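Local coordinates for beta-xylosidase (Uncultured organism, PDB 4MLG), which probably hydrolyses beta-1,4-xylosidic bonds, releasing xylose from the non-reducing ends of xylan fragments, as a calcium-containing family 43 glycosidase with a beta-propeller fold, at residues Asp41-His45 / Gly80-Trp84; His67-Leu71 / Glu119-Pro124; Asn105-Arg109 / Gln158-Tyr162; Tyr133-Cys138 / Met149-Gly153. All blocks are in the same frame, centred on the assembly; numbering follows the deposited sequence.

Contact 1 of 4, residues Asp41-His45 / Gly80-Trp84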
loop_
_atom_site.group_PDB
_atom_site.type_symbol
_atom_site.label_atom_id
_atom_site.label_comp_id
_atom_site.label_asym_id
_atom_site.label_seq_id
_atom_site.Cartn_x
_atom_site.Cartn_y
_atom_site.Cartn_z
ATOM N N ASP A 41 -11.964 -15.247 10.599
ATOM C CA ASP A 41 -11.766 -14.036 11.391
ATOM C C ASP A 41 -11.366 -12.845 10.524
ATOM O O ASP A 41 -11.720 -11.704 10.823
ATOM C CB ASP A 41 -10.718 -14.266 12.482
ATOM C CG ASP A 41 -11.319 -14.814 13.763
ATOM O OD1 ASP A 41 -12.456 -15.326 13.715
ATOM O OD2 ASP A 41 -10.651 -14.732 14.815
ATOM N N ASN A 42 -10.630 -13.114 9.450
ATOM C CA ASN A 42 -10.184 -12.055 8.547
ATOM C C ASN A 42 -11.263 -11.626 7.557
ATOM O O ASN A 42 -11.029 -10.774 6.701
ATOM C CB ASN A 42 -8.906 -12.470 7.809
ATOM C CG ASN A 42 -9.035 -13.822 7.123
ATOM O OD1 ASN A 42 -10.118 -14.215 6.696
ATOM N ND2 ASN A 42 -7.921 -14.539 7.020
ATOM N N GLY A 43 -12.440 -12.231 7.674
ATOM C CA GLY A 43 -13.577 -11.864 6.853
ATOM C C GLY A 43 -13.444 -12.251 5.394
ATOM O O GLY A 43 -13.919 -11.532 4.514
ATOM N N ASP A 44 -12.802 -13.385 5.130
ATOM C CA ASP A 44 -12.660 -13.878 3.762
ATOM C C ASP A 44 -14.010 -14.255 3.155
ATOM O O ASP A 44 -14.187 -14.200 1.938
ATOM C CB ASP A 44 -11.701 -15.071 3.704
ATOM C CG ASP A 44 -10.243 -14.651 3.700
ATOM O OD1 ASP A 44 -9.951 -13.516 3.267
ATOM O OD2 ASP A 44 -9.386 -15.456 4.125
ATOM N N HIS A 45 -14.960 -14.634 4.006
ATOM C CA HIS A 45 -16.297 -14.997 3.543
ATOM C C HIS A 45 -17.054 -13.794 2.985
ATOM O O HIS A 45 -18.016 -13.949 2.233
ATOM C CB HIS A 45 -17.102 -15.671 4.658
ATOM C CG HIS A 45 -17.115 -14.903 5.942
ATOM N ND1 HIS A 45 -16.081 -14.957 6.852
ATOM C CD2 HIS A 45 -18.040 -14.068 6.473
ATOM C CE1 HIS A 45 -16.366 -14.187 7.886
ATOM N NE2 HIS A 45 -17.550 -13.637 7.682
ATOM N N GLY A 80 -7.415 -6.335 -6.411
ATOM C CA GLY A 80 -6.985 -7.545 -5.741
ATOM C C GLY A 80 -8.209 -8.393 -5.464
ATOM O O GLY A 80 -8.508 -9.324 -6.211
ATOM N N ARG A 81 -8.932 -8.056 -4.400
ATOM C CA ARG A 81 -10.163 -8.760 -4.051
ATOM C C ARG A 81 -11.028 -7.979 -3.064
ATOM O O ARG A 81 -10.557 -7.046 -2.409
ATOM C CB ARG A 81 -9.847 -10.147 -3.480
ATOM C CG ARG A 81 -8.949 -10.129 -2.254
ATOM C CD ARG A 81 -8.487 -11.532 -1.904
ATOM N NE ARG A 81 -7.599 -11.550 -0.746
ATOM C CZ ARG A 81 -7.988 -11.852 0.487
ATOM N NH1 ARG A 81 -9.255 -12.163 0.726
ATOM N NH2 ARG A 81 -7.111 -11.848 1.482
ATOM N N GLN A 82 -12.301 -8.366 -2.990
ATOM C CA GLN A 82 -13.247 -7.866 -1.989
ATOM C C GLN A 82 -13.656 -6.399 -2.149
ATOM O O GLN A 82 -12.996 -5.498 -1.632
ATOM C CB GLN A 82 -12.729 -8.139 -0.571
ATOM C CG GLN A 82 -12.587 -9.621 -0.246
ATOM C CD GLN A 82 -11.786 -9.872 1.016
ATOM O OE1 GLN A 82 -10.622 -9.485 1.113
ATOM N NE2 GLN A 82 -12.406 -10.523 1.993
ATOM N N LEU A 83 -14.755 -6.176 -2.866
ATOM C CA LEU A 83 -15.378 -4.858 -2.955
ATOM C C LEU A 83 -16.338 -4.667 -1.792
ATOM O O LEU A 83 -17.442 -5.211 -1.801
ATOM C CB LEU A 83 -16.159 -4.715 -4.261
ATOM C CG LEU A 83 -15.418 -4.232 -5.503
ATOM C CD1 LEU A 83 -16.382 -4.116 -6.674
ATOM C CD2 LEU A 83 -14.742 -2.900 -5.228
ATOM N N TRP A 84 -15.927 -3.892 -0.795
ATOM C CA TRP A 84 -16.755 -3.701 0.390
ATOM C C TRP A 84 -17.630 -2.446 0.300
ATOM O O TRP A 84 -17.912 -1.962 -0.796
ATOM C CB TRP A 84 -15.897 -3.727 1.661
ATOM C CG TRP A 84 -15.407 -5.115 2.010
ATOM C CD1 TRP A 84 -15.551 -6.247 1.256
ATOM C CD2 TRP A 84 -14.713 -5.517 3.200
ATOM N NE1 TRP A 84 -14.988 -7.322 1.900
ATOM C CE2 TRP A 84 -14.466 -6.901 3.095
ATOM C CE3 TRP A 84 -14.274 -4.840 4.342
ATOM C CZ2 TRP A 84 -13.800 -7.621 4.088
ATOM C CZ3 TRP A 84 -13.612 -5.557 5.327
ATOM C CH2 TRP A 84 -13.382 -6.932 5.193
HETATM O O HOH W 1 -10.869 -10.954 3.899
#
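D44 OD1 is gripped by two donors, the guanidinium of R81 in a salt bridge and a water that donates to it. The contact ties the loop after strand 24-32 to strand 81-91 of the beta-propeller, with a classic beta bulge at G80 and R81, both facing K102. R81 NH1 reaches D44 OD1 over 3.0 Å. The oxygen lies close to the guanidinium plane, whereas the nitrogen approaches it from above the carboxylate plane; with the two planes 57° apart, the pair meets through one nitrogen and does not lie flat as a double bridge. R81 stretches there with its chain extended from CG to NE, and its NE is held by a second carboxylate, that of D106. The water, 2.8 Å from D44 OD1, also donates to N42 O and accepts from Q82 NE2, and thus links both segments through polar atoms. Q82 NE2 has a further acceptor in F46 O, which also takes the indole NH of W84. The indole lies beside the loop, W84 CZ2 being 3.9 Å from G43 O, which sits at the ring edge near the plane.

Contact 2 of 4, residues His67-Leu71 / Glu119-Pro124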
loop_
_atom_site.group_PDB
_atom_site.type_symbol
_atom_site.label_atom_id
_atom_site.label_comp_id
_atom_site.label_asym_id
_atom_site.label_seq_id
_atom_site.Cartn_x
_atom_site.Cartn_y
_atom_site.Cartn_z
ATOM N N HIS A 67 -30.758 -1.174 -11.578
ATOM C CA HIS A 67 -30.053 -0.644 -12.739
ATOM C C HIS A 67 -28.959 -1.597 -13.212
ATOM O O HIS A 67 -28.280 -1.332 -14.204
ATOM C CB HIS A 67 -29.465 0.737 -12.432
ATOM C CG HIS A 67 -30.499 1.787 -12.172
ATOM N ND1 HIS A 67 -31.121 2.487 -13.184
ATOM C CD2 HIS A 67 -31.020 2.258 -11.014
ATOM C CE1 HIS A 67 -31.980 3.343 -12.661
ATOM N NE2 HIS A 67 -31.939 3.224 -11.346
ATOM N N GLY A 68 -28.795 -2.705 -12.497
ATOM C CA GLY A 68 -27.816 -3.713 -12.862
ATOM C C GLY A 68 -26.429 -3.424 -12.321
ATOM O O GLY A 68 -26.242 -2.510 -11.520
ATOM N N VAL A 69 -25.454 -4.213 -12.763
ATOM C CA VAL A 69 -24.068 -4.043 -12.341
ATOM C C VAL A 69 -23.457 -2.780 -12.948
ATOM O O VAL A 69 -23.574 -2.538 -14.149
ATOM C CB VAL A 69 -23.214 -5.266 -12.731
ATOM C CG1 VAL A 69 -21.754 -5.047 -12.354
ATOM C CG2 VAL A 69 -23.759 -6.522 -12.071
ATOM N N VAL A 70 -22.809 -1.979 -12.108
ATOM C CA VAL A 70 -22.178 -0.742 -12.557
ATOM C C VAL A 70 -20.667 -0.789 -12.359
ATOM O O VAL A 70 -19.943 0.082 -12.845
ATOM C CB VAL A 70 -22.731 0.475 -11.802
ATOM C CG1 VAL A 70 -24.193 0.701 -12.157
ATOM C CG2 VAL A 70 -22.557 0.286 -10.303
ATOM N N LEU A 71 -20.201 -1.806 -11.641
ATOM C CA LEU A 71 -18.779 -1.968 -11.363
ATOM C C LEU A 71 -18.489 -3.379 -10.868
ATOM O O LEU A 71 -19.239 -3.925 -10.061
ATOM C CB LEU A 71 -18.322 -0.950 -10.312
ATOM C CG LEU A 71 -16.819 -0.850 -10.039
ATOM C CD1 LEU A 71 -16.095 -0.263 -11.240
ATOM C CD2 LEU A 71 -16.545 -0.025 -8.790
ATOM N N GLU A 119 -26.962 6.467 -11.925
ATOM C CA GLU A 119 -27.221 5.042 -12.090
ATOM C C GLU A 119 -26.355 4.440 -13.189
ATOM O O GLU A 119 -26.187 3.222 -13.262
ATOM C CB GLU A 119 -28.700 4.804 -12.406
ATOM C CG GLU A 119 -29.083 5.024 -13.867
ATOM C CD GLU A 119 -29.215 6.491 -14.248
ATOM O OE1 GLU A 119 -28.676 7.360 -13.532
ATOM O OE2 GLU A 119 -29.868 6.774 -15.274
ATOM N N GLY A 120 -25.807 5.302 -14.040
ATOM C CA GLY A 120 -25.000 4.865 -15.165
ATOM C C GLY A 120 -23.741 4.135 -14.745
ATOM O O GLY A 120 -23.350 4.186 -13.579
ATOM N N PRO A 121 -23.097 3.448 -15.699
ATOM C CA PRO A 121 -21.880 2.673 -15.434
ATOM C C PRO A 121 -20.734 3.558 -14.950
ATOM O O PRO A 121 -20.487 4.620 -15.519
ATOM C CB PRO A 121 -21.548 2.064 -16.801
ATOM C CG PRO A 121 -22.226 2.951 -17.791
ATOM C CD PRO A 121 -23.482 3.403 -17.120
ATOM N N PHE A 122 -20.051 3.116 -13.900
ATOM C CA PHE A 122 -18.947 3.875 -13.327
ATOM C C PHE A 122 -17.606 3.379 -13.857
ATOM O O PHE A 122 -17.304 2.187 -13.787
ATOM C CB PHE A 122 -18.971 3.783 -11.799
ATOM C CG PHE A 122 -20.117 4.518 -11.159
ATOM C CD1 PHE A 122 -19.925 5.767 -10.592
ATOM C CD2 PHE A 122 -21.384 3.960 -11.122
ATOM C CE1 PHE A 122 -20.976 6.447 -10.002
ATOM C CE2 PHE A 122 -22.438 4.632 -10.535
ATOM C CZ PHE A 122 -22.234 5.878 -9.973
ATOM N N ILE A 123 -16.805 4.298 -14.388
ATOM C CA ILE A 123 -15.477 3.960 -14.883
ATOM C C ILE A 123 -14.423 4.255 -13.820
ATOM O O ILE A 123 -14.247 5.405 -13.414
ATOM C CB ILE A 123 -15.141 4.728 -16.174
ATOM C CG1 ILE A 123 -16.182 4.425 -17.254
ATOM C CG2 ILE A 123 -13.746 4.370 -16.661
ATOM C CD1 ILE A 123 -15.923 5.130 -18.568
ATOM N N PRO A 124 -13.719 3.209 -13.363
ATOM C CA PRO A 124 -12.748 3.328 -12.271
ATOM C C PRO A 124 -11.425 3.930 -12.723
ATOM O O PRO A 124 -11.041 3.787 -13.884
ATOM C CB PRO A 124 -12.533 1.873 -11.851
ATOM C CG PRO A 124 -12.739 1.101 -13.104
ATOM C CD PRO A 124 -13.817 1.828 -13.867
#
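V70 and P121 bring the two backbones closest, their CA atoms 4.5 Å apart, and from H67 and E119 onward the segments run in nearly the same direction, only 8° apart end to end. One backbone bond joins them: F122 N donates to V70 O over 3.2 Å. At the start of the segments the aliphatic part of E119 covers the imidazole of H67. E119 CB sits 3.4 Å from the centroid of the H67 ring, almost on the ring normal, in a CH-pi contact. The E119 chain then bends sharply at its second torsion (chi2 -77°), which carries the carboxylate away from the ring to a salt bridge with R117, while H67 NE2 is hydrogen-bonded to S55 OG. Further along, V70 and F122 run alongside each other; V70 CB meets the edge of the phenyl ring, 3.8 Å from F122 CD2, and V70 CG1 rests 3.4 Å from E119 O. L71 comes in with its CD1, 4.1 Å from P124 CD, as the two side chains pass antiparallel. The F122 ring continues onto Y95 and M97 of strand 94-102. Strand 64-72 of one sheet thus packs against the loop leading into edge strand 123-124 of the next, and against P124 within that strand, the blade-to-blade packing characteristic of a beta-propeller.

Contact 3 of 4, residues Asn105-Arg109 / Gln158-Tyr162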
loop_
_atom_site.group_PDB
_atom_site.type_symbol
_atom_site.label_atom_id
_atom_site.label_comp_id
_atom_site.label_asym_id
_atom_site.label_seq_id
_atom_site.Cartn_x
_atom_site.Cartn_y
_atom_site.Cartn_z
ATOM N N ASN A 105 -1.597 -6.515 -2.953
ATOM C CA ASN A 105 -0.811 -6.879 -1.783
ATOM C C ASN A 105 -1.715 -7.162 -0.585
ATOM O O ASN A 105 -1.256 -7.181 0.559
ATOM C CB ASN A 105 0.182 -5.768 -1.439
ATOM C CG ASN A 105 1.177 -5.508 -2.553
ATOM O OD1 ASN A 105 1.212 -4.421 -3.129
ATOM N ND2 ASN A 105 1.997 -6.508 -2.856
ATOM N N ASP A 106 -2.999 -7.376 -0.864
ATOM C CA ASP A 106 -4.017 -7.595 0.166
ATOM C C ASP A 106 -4.083 -6.474 1.205
ATOM O O ASP A 106 -4.416 -6.710 2.365
ATOM C CB ASP A 106 -3.841 -8.956 0.854
ATOM C CG ASP A 106 -4.664 -10.053 0.201
ATOM O OD1 ASP A 106 -5.598 -9.728 -0.562
ATOM O OD2 ASP A 106 -4.385 -11.243 0.463
ATOM N N ILE A 107 -3.762 -5.255 0.782
ATOM C CA ILE A 107 -3.886 -4.090 1.649
ATOM C C ILE A 107 -5.079 -3.254 1.204
ATOM O O ILE A 107 -5.177 -2.880 0.033
ATOM C CB ILE A 107 -2.614 -3.225 1.619
ATOM C CG1 ILE A 107 -1.390 -4.062 1.992
ATOM C CG2 ILE A 107 -2.752 -2.037 2.556
ATOM C CD1 ILE A 107 -0.088 -3.285 1.989
ATOM N N PHE A 108 -5.989 -2.966 2.132
ATOM C CA PHE A 108 -7.195 -2.219 1.788
ATOM C C PHE A 108 -6.882 -0.794 1.349
ATOM O O PHE A 108 -6.263 -0.023 2.081
ATOM C CB PHE A 108 -8.206 -2.221 2.940
ATOM C CG PHE A 108 -9.362 -3.159 2.725
ATOM C CD1 PHE A 108 -10.266 -2.941 1.695
ATOM C CD2 PHE A 108 -9.547 -4.259 3.549
ATOM C CE1 PHE A 108 -11.329 -3.804 1.489
ATOM C CE2 PHE A 108 -10.609 -5.123 3.348
ATOM C CZ PHE A 108 -11.499 -4.895 2.316
ATOM N N ARG A 109 -7.306 -0.466 0.133
ATOM C CA ARG A 109 -7.156 0.876 -0.409
ATOM C C ARG A 109 -8.529 1.374 -0.829
ATOM O O ARG A 109 -9.504 0.621 -0.801
ATOM C CB ARG A 109 -6.213 0.873 -1.614
ATOM C CG ARG A 109 -4.815 0.340 -1.332
ATOM C CD ARG A 109 -4.066 1.220 -0.345
ATOM N NE ARG A 109 -2.641 0.901 -0.298
ATOM C CZ ARG A 109 -1.758 1.535 0.466
ATOM N NH1 ARG A 109 -2.150 2.525 1.256
ATOM N NH2 ARG A 109 -0.480 1.179 0.442
ATOM N N GLN A 158 -8.472 -3.416 8.828
ATOM C CA GLN A 158 -7.045 -3.098 8.896
ATOM C C GLN A 158 -6.735 -1.720 9.480
ATOM O O GLN A 158 -5.621 -1.219 9.325
ATOM C CB GLN A 158 -6.392 -3.238 7.514
ATOM C CG GLN A 158 -6.586 -4.600 6.868
ATOM C CD GLN A 158 -6.130 -4.629 5.422
ATOM O OE1 GLN A 158 -5.785 -3.596 4.848
ATOM N NE2 GLN A 158 -6.127 -5.815 4.826
ATOM N N LEU A 159 -7.708 -1.116 10.157
ATOM C CA LEU A 159 -7.520 0.212 10.736
ATOM C C LEU A 159 -6.477 0.196 11.849
ATOM O O LEU A 159 -5.802 1.195 12.093
ATOM C CB LEU A 159 -8.848 0.763 11.264
ATOM C CG LEU A 159 -8.872 2.187 11.825
ATOM C CD1 LEU A 159 -8.539 3.203 10.744
ATOM C CD2 LEU A 159 -10.225 2.490 12.450
ATOM N N GLN A 160 -6.341 -0.946 12.517
ATOM C CA GLN A 160 -5.395 -1.076 13.621
ATOM C C GLN A 160 -3.952 -1.212 13.142
ATOM O O GLN A 160 -3.017 -1.101 13.934
ATOM C CB GLN A 160 -5.767 -2.250 14.536
ATOM C CG GLN A 160 -5.746 -3.617 13.869
ATOM C CD GLN A 160 -6.978 -3.881 13.027
ATOM O OE1 GLN A 160 -7.926 -3.095 13.031
ATOM N NE2 GLN A 160 -6.971 -4.990 12.297
ATOM N N ARG A 161 -3.774 -1.450 11.846
ATOM C CA ARG A 161 -2.437 -1.557 11.275
ATOM C C ARG A 161 -1.773 -0.188 11.148
ATOM O O ARG A 161 -0.571 -0.094 10.899
ATOM C CB ARG A 161 -2.490 -2.226 9.900
ATOM C CG ARG A 161 -2.947 -3.676 9.912
ATOM C CD ARG A 161 -2.955 -4.245 8.500
ATOM N NE ARG A 161 -3.290 -5.665 8.468
ATOM C CZ ARG A 161 -3.351 -6.389 7.355
ATOM N NH1 ARG A 161 -3.099 -5.823 6.182
ATOM N NH2 ARG A 161 -3.661 -7.676 7.412
ATOM N N TYR A 162 -2.556 0.871 11.328
ATOM C CA TYR A 162 -2.069 2.226 11.097
ATOM C C TYR A 162 -2.136 3.108 12.341
ATOM O O TYR A 162 -3.092 3.046 13.115
ATOM C CB TYR A 162 -2.855 2.887 9.957
ATOM C CG TYR A 162 -2.861 2.097 8.667
ATOM C CD1 TYR A 162 -1.921 2.340 7.674
ATOM C CD2 TYR A 162 -3.811 1.110 8.441
ATOM C CE1 TYR A 162 -1.925 1.619 6.494
ATOM C CE2 TYR A 162 -3.824 0.385 7.265
ATOM C CZ TYR A 162 -2.879 0.643 6.296
ATOM O OH TYR A 162 -2.892 -0.079 5.125
HETATM O O HOH W 2 -3.182 -8.052 4.129
HETATM O O HOH W 3 -5.177 -0.756 4.493
#
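The turn that leads into strand 108-115 of one propeller blade is held here by a side-chain amide, that of Q158, from just ahead of the short 3-10 segment 159-161. The amide serves one backbone group each of D106 and F108. Its NE2 donates to D106 O over 3.1 Å, and its OE1 accepts from F108 N over 2.8 Å in a nearly straight bond (170°), although the N-H comes in tilted from the plane of the amide carbonyl. Held at both ends, the amide can hardly rotate. Beyond CG the Q158 chain is extended (chi2 171°), which carries the group right across to the strand; F108 turns its ring edge toward Q158 CD, the two planes 64° apart. Q158 OE1 has a second donor, a water 2.9 Å away that also donates to F108 O and accepts from Y162 OH. The same hydroxyl lies against I107 CG2. A second water spans from D106 O to R161 NH1, while Q158 CG packs over one face of the R161 guanidinium. Replacing Q158 by an alanine is likely to leave D106 O and F108 N without their side-chain partners and the R161 guanidinium without the CG over its face. Around the contact, F108 and Q158 both touch K102 of strand 94-102, F108 meets the ring of W84 on strand 81-91, and the far side faces the second subunit, whose E169 forms a salt bridge with R161 and whose D103 does so with R109.

Contact 4 of 4, residues Tyr133-Cys138 / Met149-Gly153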
loop_
_atom_site.group_PDB
_atom_site.type_symbol
_atom_site.label_atom_id
_atom_site.label_comp_id
_atom_site.label_asym_id
_atom_site.label_seq_id
_atom_site.Cartn_x
_atom_site.Cartn_y
_atom_site.Cartn_z
ATOM N N TYR A 133 -6.246 4.215 2.937
ATOM C CA TYR A 133 -6.126 2.948 3.647
ATOM C C TYR A 133 -7.437 2.595 4.338
ATOM O O TYR A 133 -8.366 3.404 4.365
ATOM C CB TYR A 133 -4.971 2.993 4.652
ATOM C CG TYR A 133 -5.134 4.000 5.771
ATOM C CD1 TYR A 133 -5.631 3.613 7.009
ATOM C CD2 TYR A 133 -4.774 5.331 5.599
ATOM C CE1 TYR A 133 -5.774 4.520 8.039
ATOM C CE2 TYR A 133 -4.914 6.249 6.627
ATOM C CZ TYR A 133 -5.415 5.836 7.845
ATOM O OH TYR A 133 -5.559 6.738 8.874
ATOM N N SER A 134 -7.505 1.384 4.886
ATOM C CA SER A 134 -8.720 0.876 5.522
ATOM C C SER A 134 -9.917 0.885 4.567
ATOM O O SER A 134 -9.744 0.844 3.349
ATOM C CB SER A 134 -9.037 1.644 6.807
ATOM O OG SER A 134 -10.079 1.012 7.529
ATOM N N MET A 135 -11.126 0.943 5.117
ATOM C CA MET A 135 -12.331 0.807 4.302
ATOM C C MET A 135 -13.543 1.572 4.837
ATOM O O MET A 135 -13.408 2.475 5.666
ATOM C CB MET A 135 -12.677 -0.673 4.137
ATOM C CG MET A 135 -12.332 -1.516 5.351
ATOM S SD MET A 135 -13.269 -1.075 6.829
ATOM C CE MET A 135 -14.583 -2.289 6.771
ATOM N N ASP A 136 -14.723 1.188 4.353
ATOM C CA ASP A 136 -15.990 1.839 4.701
ATOM C C ASP A 136 -15.968 3.366 4.593
ATOM O O ASP A 136 -16.164 4.061 5.588
ATOM C CB ASP A 136 -16.451 1.420 6.100
ATOM C CG ASP A 136 -17.043 0.024 6.127
ATOM O OD1 ASP A 136 -16.904 -0.700 5.119
ATOM O OD2 ASP A 136 -17.639 -0.353 7.158
ATOM N N PRO A 137 -15.737 3.894 3.379
ATOM C CA PRO A 137 -15.702 5.350 3.223
ATOM C C PRO A 137 -17.098 5.956 3.198
ATOM O O PRO A 137 -18.048 5.320 2.736
ATOM C CB PRO A 137 -15.040 5.529 1.857
ATOM C CG PRO A 137 -15.443 4.320 1.103
ATOM C CD PRO A 137 -15.466 3.202 2.108
ATOM N N CYS A 138 -17.208 7.179 3.705
ATOM C CA CYS A 138 -18.445 7.947 3.645
ATOM C C CYS A 138 -18.122 9.349 3.145
ATOM O O CYS A 138 -17.285 10.038 3.722
ATOM C CB CYS A 138 -19.093 8.020 5.027
ATOM S SG CYS A 138 -20.385 9.276 5.185
ATOM N N MET A 149 -14.392 12.948 3.449
ATOM C CA MET A 149 -14.479 11.492 3.515
ATOM C C MET A 149 -14.288 10.999 4.943
ATOM O O MET A 149 -13.334 11.383 5.618
ATOM C CB MET A 149 -13.441 10.826 2.606
ATOM C CG MET A 149 -13.330 9.315 2.821
ATOM S SD MET A 149 -11.980 8.509 1.933
ATOM C CE MET A 149 -12.589 8.573 0.251
ATOM N N TYR A 150 -15.200 10.146 5.396
ATOM C CA TYR A 150 -15.062 9.495 6.690
ATOM C C TYR A 150 -14.875 8.002 6.467
ATOM O O TYR A 150 -15.730 7.347 5.872
ATOM C CB TYR A 150 -16.289 9.757 7.565
ATOM C CG TYR A 150 -16.542 11.225 7.817
ATOM C CD1 TYR A 150 -16.012 11.860 8.933
ATOM C CD2 TYR A 150 -17.302 11.980 6.934
ATOM C CE1 TYR A 150 -16.235 13.203 9.163
ATOM C CE2 TYR A 150 -17.530 13.323 7.154
ATOM C CZ TYR A 150 -16.995 13.930 8.270
ATOM O OH TYR A 150 -17.223 15.268 8.490
ATOM N N PHE A 151 -13.751 7.468 6.932
ATOM C CA PHE A 151 -13.461 6.054 6.737
ATOM C C PHE A 151 -12.858 5.415 7.982
ATOM O O PHE A 151 -12.594 6.095 8.977
ATOM C CB PHE A 151 -12.537 5.851 5.533
ATOM C CG PHE A 151 -11.154 6.412 5.722
ATOM C CD1 PHE A 151 -10.118 5.608 6.174
ATOM C CD2 PHE A 151 -10.887 7.740 5.435
ATOM C CE1 PHE A 151 -8.845 6.122 6.344
ATOM C CE2 PHE A 151 -9.616 8.258 5.602
ATOM C CZ PHE A 151 -8.594 7.448 6.056
ATOM N N GLY A 152 -12.642 4.104 7.912
ATOM C CA GLY A 152 -12.101 3.348 9.026
ATOM C C GLY A 152 -12.917 2.100 9.311
ATOM O O GLY A 152 -14.115 2.050 9.027
ATOM N N GLY A 153 -12.262 1.090 9.874
ATOM C CA GLY A 153 -12.925 -0.153 10.227
ATOM C C GLY A 153 -11.997 -1.102 10.962
ATOM O O GLY A 153 -10.914 -1.417 10.476
#
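F151 drives the edge of its ring into the face of Y133, the tight end of a contact in which strand 147-151 of a propeller blade pairs with the segment leading into strand 138-141. The two rings form a T-shaped stack, centroids 5.1 Å apart and planes at 88°, with F151 CE1 3.7 Å above the middle of the Y133 ring. Both aromatics hold CG between backbone N and carbonyl carbon (chi1 67° in F151), which brings the phenyl over to Y133; the backbone sets F151 CB against M135 O. A leucine in place of Y133 would probably leave the F151 edge without a flat face to lean on and N165 without its hydroxyl partner. At the other end C138 and Y150 make an antiparallel hydrogen-bonded pair: Y150 N donates to C138 O over 2.7 Å, and the return bond from C138 N is weak. A further backbone bond runs from G152 N to M135 O, 2.9 Å away. The contact thins toward D136, whose side chain packs on the calcium ligand H274 and lies about 3 Å (nearest atoms) from a sulfate, probably from the crystallisation liquor but consistent with a pocket. D136 CB lies 3.8 Å from G152 O, and D136 OD2 accepts a hydrogen bond from A224 N. M135 bends its chain back, its SD resting 3.5 Å from G153 CA.

Contacts 3 and 4 are buried, contact 4 lying nearest the chain centre (about 8 Å between centres) and combining strand pairing with an aromatic stack; contacts 1 and 2 are partly buried. Contacts 1 and 3 lie at the same end of one four-stranded sheet, on strands 81-91 and 108-115, and rely on polar chemistry and water. R81 of contact 1 also forms a salt bridge with D106 of contact 3, and the W84 ring packs on F108. Contact 2 reaches that sheet too, at its strand 123-124, but is largely apolar and joins it to the neighbouring sheet. Contacts 3 and 4 touch through Y162 on Y133, and W84 packs on M135 of contact 4. Contact 3 alone has extensive dealings with the second subunit.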